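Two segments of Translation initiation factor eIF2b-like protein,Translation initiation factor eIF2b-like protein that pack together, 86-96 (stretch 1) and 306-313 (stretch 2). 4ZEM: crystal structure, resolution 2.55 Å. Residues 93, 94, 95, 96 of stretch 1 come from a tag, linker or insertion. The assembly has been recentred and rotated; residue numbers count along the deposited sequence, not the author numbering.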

# COMPACT_ATOMS: atom_id res chain seq x y z
N GLU A 86 -8.72 -4.58 -5.76
CA GLU A 86 -7.49 -3.97 -5.23
C GLU A 86 -7.66 -2.51 -4.78
O GLU A 86 -7.68 -1.60 -5.61
CB GLU A 86 -6.38 -4.03 -6.28
CG GLU A 86 -6.05 -5.44 -6.78
CD GLU A 86 -5.37 -6.30 -5.73
OE1 GLU A 86 -4.97 -5.76 -4.67
OE2 GLU A 86 -5.23 -7.52 -5.96
N PRO A 87 -7.70 -2.27 -3.46
CA PRO A 87 -7.95 -0.90 -3.00
C PRO A 87 -6.70 -0.02 -2.93
O PRO A 87 -6.82 1.19 -2.75
CB PRO A 87 -8.53 -1.11 -1.60
CG PRO A 87 -8.02 -2.47 -1.15
CD PRO A 87 -7.45 -3.19 -2.35
N VAL A 88 -5.52 -0.61 -3.07
CA VAL A 88 -4.28 0.16 -3.03
C VAL A 88 -4.15 1.06 -4.26
O VAL A 88 -3.50 2.11 -4.21
CB VAL A 88 -3.04 -0.75 -2.90
CG1 VAL A 88 -2.78 -1.53 -4.19
CG2 VAL A 88 -1.83 0.07 -2.53
N ILE A 89 -4.77 0.66 -5.37
CA ILE A 89 -4.72 1.44 -6.61
C ILE A 89 -5.25 2.85 -6.38
O ILE A 89 -4.60 3.84 -6.72
CB ILE A 89 -5.52 0.77 -7.73
CG1 ILE A 89 -4.93 -0.60 -8.06
CG2 ILE A 89 -5.55 1.65 -8.98
CD1 ILE A 89 -5.78 -1.44 -9.00
N GLY A 90 -6.42 2.94 -5.75
CA GLY A 90 -7.02 4.22 -5.42
C GLY A 90 -6.14 5.07 -4.51
O GLY A 90 -6.07 6.29 -4.69
N ASN A 91 -5.48 4.43 -3.55
CA ASN A 91 -4.59 5.15 -2.64
C ASN A 91 -3.45 5.85 -3.36
O ASN A 91 -3.14 7.01 -3.09
CB ASN A 91 -4.02 4.21 -1.58
CG ASN A 91 -5.08 3.58 -0.72
OD1 ASN A 91 -6.23 4.03 -0.69
ND2 ASN A 91 -4.71 2.53 0.00
N ILE A 92 -2.81 5.13 -4.28
CA ILE A 92 -1.70 5.68 -5.04
C ILE A 92 -2.16 6.84 -5.92
O ILE A 92 -1.49 7.86 -6.02
CB ILE A 92 -1.02 4.61 -5.89
CG1 ILE A 92 -0.54 3.47 -4.99
CG2 ILE A 92 0.15 5.21 -6.66
CD1 ILE A 92 0.32 3.93 -3.85
N VAL A 93 -3.33 6.67 -6.54
CA VAL A 93 -3.90 7.72 -7.35
C VAL A 93 -4.12 8.99 -6.53
O VAL A 93 -3.71 10.08 -6.95
CB VAL A 93 -5.24 7.28 -7.97
CG1 VAL A 93 -5.90 8.45 -8.72
CG2 VAL A 93 -5.03 6.09 -8.89
N ARG A 94 -4.73 8.85 -5.36
CA ARG A 94 -4.96 10.00 -4.49
C ARG A 94 -3.67 10.63 -3.96
O ARG A 94 -3.59 11.85 -3.82
CB ARG A 94 -5.88 9.60 -3.34
CG ARG A 94 -7.21 9.04 -3.83
CD ARG A 94 -8.12 8.66 -2.68
NE ARG A 94 -9.14 7.70 -3.11
CZ ARG A 94 -10.30 8.04 -3.65
NH1 ARG A 94 -10.62 9.31 -3.84
NH2 ARG A 94 -11.16 7.08 -4.01
N ARG A 95 -2.67 9.80 -3.67
CA ARG A 95 -1.37 10.32 -3.24
C ARG A 95 -0.73 11.18 -4.35
O ARG A 95 -0.18 12.25 -4.07
CB ARG A 95 -0.42 9.17 -2.87
CG ARG A 95 -0.77 8.45 -1.58
CD ARG A 95 -0.53 9.32 -0.36
NE ARG A 95 0.87 9.71 -0.26
CZ ARG A 95 1.82 8.95 0.27
NH1 ARG A 95 1.52 7.75 0.76
NH2 ARG A 95 3.07 9.39 0.32
N VAL A 96 -0.82 10.72 -5.59
CA VAL A 96 -0.29 11.48 -6.72
C VAL A 96 -1.08 12.78 -6.93
O VAL A 96 -0.50 13.84 -7.20
CB VAL A 96 -0.31 10.65 -8.01
CG1 VAL A 96 0.01 11.52 -9.22
CG2 VAL A 96 0.68 9.48 -7.90
N GLY A 306 1.91 -0.74 5.45
CA GLY A 306 2.58 0.47 5.01
C GLY A 306 1.53 1.53 4.79
O GLY A 306 0.37 1.22 4.51
N VAL A 307 1.92 2.79 4.94
CA VAL A 307 1.00 3.93 4.83
C VAL A 307 0.32 4.00 3.46
O VAL A 307 -0.82 4.45 3.35
CB VAL A 307 1.75 5.25 5.14
CG1 VAL A 307 0.86 6.46 4.91
CG2 VAL A 307 2.26 5.23 6.57
N TYR A 308 1.00 3.54 2.42
CA TYR A 308 0.40 3.53 1.09
C TYR A 308 -0.83 2.62 1.02
O TYR A 308 -1.65 2.74 0.11
CB TYR A 308 1.43 3.14 0.01
CG TYR A 308 1.83 1.68 -0.03
CD1 TYR A 308 1.24 0.81 -0.93
CD2 TYR A 308 2.81 1.18 0.83
CE1 TYR A 308 1.61 -0.52 -0.99
CE2 TYR A 308 3.19 -0.15 0.78
CZ TYR A 308 2.58 -1.00 -0.13
OH TYR A 308 2.94 -2.33 -0.18
N LYS A 309 -0.97 1.71 1.98
CA LYS A 309 -2.16 0.87 2.03
C LYS A 309 -3.28 1.49 2.88
O LYS A 309 -4.36 0.91 3.02
CB LYS A 309 -1.78 -0.53 2.53
CG LYS A 309 -0.72 -1.15 1.63
CD LYS A 309 -0.94 -2.60 1.29
CE LYS A 309 -0.25 -3.53 2.25
NZ LYS A 309 -0.33 -4.94 1.76
N PHE A 310 -3.04 2.68 3.42
CA PHE A 310 -4.08 3.42 4.15
C PHE A 310 -5.14 4.00 3.22
O PHE A 310 -4.86 4.95 2.49
CB PHE A 310 -3.47 4.56 4.97
CG PHE A 310 -2.88 4.13 6.29
CD1 PHE A 310 -2.15 2.96 6.40
CD2 PHE A 310 -3.07 4.91 7.42
CE1 PHE A 310 -1.60 2.58 7.62
CE2 PHE A 310 -2.53 4.53 8.64
CZ PHE A 310 -1.80 3.36 8.74
N CYS A 311 -6.36 3.46 3.25
CA CYS A 311 -7.44 3.99 2.43
C CYS A 311 -8.15 5.11 3.19
O CYS A 311 -8.57 4.90 4.32
CB CYS A 311 -8.44 2.90 2.06
SG CYS A 311 -7.79 1.57 1.02
N PRO A 312 -8.33 6.27 2.54
CA PRO A 312 -8.87 7.48 3.17
C PRO A 312 -10.40 7.50 3.24
O PRO A 312 -11.01 8.57 3.18
CB PRO A 312 -8.36 8.61 2.26
CG PRO A 312 -7.70 7.94 1.08
CD PRO A 312 -8.05 6.48 1.12
N GLU A 313 -10.99 6.32 3.27
CA GLU A 313 -12.43 6.15 3.38
C GLU A 313 -12.82 5.36 4.63
O GLU A 313 -11.97 4.77 5.30
CB GLU A 313 -12.98 5.48 2.13
CG GLU A 313 -12.49 4.07 1.94
CD GLU A 313 -12.83 3.52 0.58
OE1 GLU A 313 -12.51 4.21 -0.42
OE2 GLU A 313 -13.43 2.43 0.50
O HOH W 1 -0.75 6.67 1.64

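The contact is organised around one buried polar side chain, Asn91, on the face of the helix of the first stretch that meets the second stretch. Its CA-to-CB bond points toward that stretch, and chi1 of -61° (m) with chi2 of -16° carries the amide in among the backbone of residues 308-311. Asn91 ND2 donates to Tyr308 O at 3.1 Å with an N-H...O angle of 145°. Within the second stretch, Lys309 N bonds Gly306 O at 2.9 Å and Phe310 N bonds Val307 O at 2.8 Å; no backbone bond within the stretch is made to Tyr308 O, which takes the Asn91 amide. A second, weak hydrogen bond runs from Asn91 ND2 to Cys311 SG (3.4 Å, 146°). Phe310 O also lies 3.5 Å from Asn91 ND2, but the angle is too poor for a bond. At the oxygen end of the amide, Asn91 OD1 lies 3.3 Å from Cys311 CA and 3.5 Å from Pro312 CD. Asn91 O is satisfied within the helix, accepting from Arg95 N at 2.9 Å.

A water supplies the other polar link. It accepts from Arg95 NH1 at 2.7 Å and donates to Val307 O at 2.8 Å, bridging a pair whose closest direct approach, Arg95 NH1 to Val307 CG1, is 4.4 Å. Val307 O thus serves both the water and Phe310 N.

Apolar contacts flank Asn91. Val88 CG2 meets the edge of the Tyr308 ring at CD1 (3.5 Å), while Ile92 CD1 reaches Tyr308 CB at 4.1 Å; branched aliphatic groups suit this buried tyrosine. Pro87 CB rests 3.8 Å from Cys311 SG. Arg94, like Arg95 from an engineered linker, lays CD 3.9 Å from Pro312 CG, its guanidinium nitrogens NH1 and NH2 being hydrogen-bonded elsewhere in the structure. Altogether 441 Å² is buried, summed over both sides.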